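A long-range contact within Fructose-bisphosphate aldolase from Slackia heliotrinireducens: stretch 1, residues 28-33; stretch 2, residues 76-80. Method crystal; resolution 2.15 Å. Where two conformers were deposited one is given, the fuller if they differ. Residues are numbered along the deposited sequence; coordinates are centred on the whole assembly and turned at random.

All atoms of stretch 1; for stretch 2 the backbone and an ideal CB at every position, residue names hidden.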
# COMPACT_ATOMS: atom_id res chain seq x y z
N MSE C 28 -30.43 -20.52 3.27
CA MSE C 28 -31.17 -21.76 3.51
C MSE C 28 -30.23 -22.97 3.62
O MSE C 28 -30.40 -23.79 4.52
CB MSE C 28 -32.22 -22.01 2.41
CG MSE C 28 -33.36 -21.00 2.40
SE MSE C 28 -34.54 -21.13 3.96
CE MSE C 28 -35.56 -22.71 3.42
N LYS C 29 -29.25 -23.06 2.73
CA LYS C 29 -28.27 -24.14 2.78
C LYS C 29 -27.48 -24.09 4.09
O LYS C 29 -27.40 -25.09 4.81
CB LYS C 29 -27.30 -24.06 1.60
CG LYS C 29 -27.83 -24.61 0.29
CD LYS C 29 -26.74 -24.48 -0.76
CE LYS C 29 -27.28 -24.59 -2.18
NZ LYS C 29 -26.18 -24.29 -3.14
N ALA C 30 -26.91 -22.93 4.40
CA ALA C 30 -26.05 -22.76 5.57
C ALA C 30 -26.75 -23.09 6.87
O ALA C 30 -26.15 -23.69 7.76
CB ALA C 30 -25.49 -21.35 5.62
N THR C 31 -28.02 -22.70 6.98
CA THR C 31 -28.81 -22.94 8.19
C THR C 31 -29.66 -24.22 8.09
O THR C 31 -30.48 -24.50 8.98
CB THR C 31 -29.71 -21.74 8.53
OG1 THR C 31 -30.65 -21.53 7.47
CG2 THR C 31 -28.88 -20.47 8.73
N GLN C 32 -29.47 -24.98 7.02
CA GLN C 32 -30.24 -26.19 6.74
C GLN C 32 -31.75 -25.93 6.82
O GLN C 32 -32.52 -26.77 7.29
CB GLN C 32 -29.81 -27.35 7.66
CG GLN C 32 -28.33 -27.72 7.57
CD GLN C 32 -27.96 -28.45 6.29
OE1 GLN C 32 -28.75 -28.53 5.34
NE2 GLN C 32 -26.75 -28.98 6.26
N GLY C 33 -32.17 -24.75 6.36
CA GLY C 33 -33.57 -24.36 6.35
C GLY C 33 -34.17 -24.11 7.72
O GLY C 33 -35.39 -24.15 7.88
N UNK C 76 -23.54 -34.49 10.40
CA UNK C 76 -24.52 -33.48 10.02
C UNK C 76 -24.00 -32.14 10.49
O UNK C 76 -23.77 -31.94 11.69
CB UNK C 76 -25.90 -33.78 10.61
N UNK C 77 -23.77 -31.24 9.54
CA UNK C 77 -23.26 -29.90 9.81
C UNK C 77 -24.01 -28.89 8.93
O UNK C 77 -24.59 -29.27 7.91
CB UNK C 77 -21.75 -29.83 9.56
N UNK C 78 -24.00 -27.62 9.34
CA UNK C 78 -24.57 -26.55 8.53
C UNK C 78 -23.57 -26.17 7.46
O UNK C 78 -23.83 -26.36 6.26
CB UNK C 78 -24.94 -25.34 9.39
N UNK C 79 -22.43 -25.63 7.90
CA UNK C 79 -21.32 -25.31 7.01
C UNK C 79 -19.99 -25.88 7.52
O UNK C 79 -19.79 -26.03 8.73
CB UNK C 79 -21.21 -23.79 6.84
N UNK C 80 -19.11 -26.21 6.58
CA UNK C 80 -17.73 -26.50 6.92
C UNK C 80 -16.90 -25.28 6.55
O UNK C 80 -16.87 -24.88 5.38
CB UNK C 80 -17.23 -27.76 6.21

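Stretch 1 brings the end of a helix and the turn after it against stretch 2. Gln32 N donates to Lys29 O at 3.0 Å and Gly33 N to Met28 O at 2.7 Å, so the turn is tied back onto the helix, while Ala30 O and the side-chain NE2 of Gln32 face stretch 2. The closest CA pair across the contact joins Ala30 CA to the CA of position 78, at 5.0 Å, and the other positions can be judged from that anchor.

At position 76 the CA-to-CB bond points sideways, and no atom of stretch 1 lies within 5.5 Å of the ideal CB. The backbone angles, -119/118, are extended and suit beta-branched residues without requiring them; polar side chains would fit the visible evidence equally well. The deposited residue is Val76, with chi1 in the t well. Val76 CG1 comes no nearer to stretch 1 than 5.4 Å, to Gln32 NE2, so the side chain makes no contact.

Position 77 is also extended, at -138/159, but its CA-to-CB bond points away and its ideal CB again has no neighbour in stretch 1 within 5.5 Å. What matters here is the backbone: the carbonyl O of 77 lies 2.7 Å from Gln32 NE2. With hydrogens placed, the N-H...O angle is 151°, which makes this a well-formed hydrogen bond. Gln32 can deliver its amide because its CA-to-CB bond points toward stretch 2 and its chain folds through m at both chi1 and chi2. Since the acceptor belongs to the main chain, the bond leaves the side chain at 77 unspecified, and many residues would serve. The deposited one is Cys77, modelled in two conformers; in the one given, chi1 is -49° (m) and Cys77 CB is 6.0 Å from Gln32 NE2, the nearest approach of the side chain.

Position 78 is the most restrictive. Its ideal CB would sit 2.6 Å from Ala30 O, a clash, whereas its CA already packs 3.4 Å from Ala30 O. On this backbone, then, the close approach leaves no room for a CB, and glycine is the clear expectation. The angles, -80/-65, are open to other residues, so the argument rests on the steric evidence rather than on phi and psi. The residue is Gly78, whose bare CA lets the two backbone segments come together.

At position 79 the CA-to-CB bond points sideways, and the ideal CB is 5.0 Å from Ala30 O. The methyl of Ala30 offers a small apolar surface nearby, and the extended angles, -130/149, would suit valine or isoleucine, though other apolar side chains could also reach it. Val79 is deposited, with chi1 at -61° (m). This rotamer places Val79 CG1 3.6 Å from Ala30 CB, an apolar contact that complements the polar one made by Gln32.

Position 80 lies beyond reach, with no stretch 1 atom within 5.5 Å of its ideal CB, so the contact sets no preference. It is Met80, a selenomethionine whose given conformer is extended, t at all three chi angles.

Stretch 2 76-80: VCGVM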
# COMPACT_ATOMS: atom_id res chain seq x y z
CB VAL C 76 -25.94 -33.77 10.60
CG1 VAL C 76 -26.92 -32.67 10.21
CG2 VAL C 76 -26.45 -35.12 10.11
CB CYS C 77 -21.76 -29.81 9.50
SG CYS C 77 -20.72 -31.12 10.20
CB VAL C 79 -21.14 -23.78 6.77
CG1 VAL C 79 -22.37 -23.17 6.12
CG2 VAL C 79 -20.79 -23.06 8.06
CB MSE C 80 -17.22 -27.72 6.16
CG MSE C 80 -15.78 -28.05 6.46
SE MSE C 80 -15.09 -29.42 5.28
CE MSE C 80 -13.24 -29.47 5.90
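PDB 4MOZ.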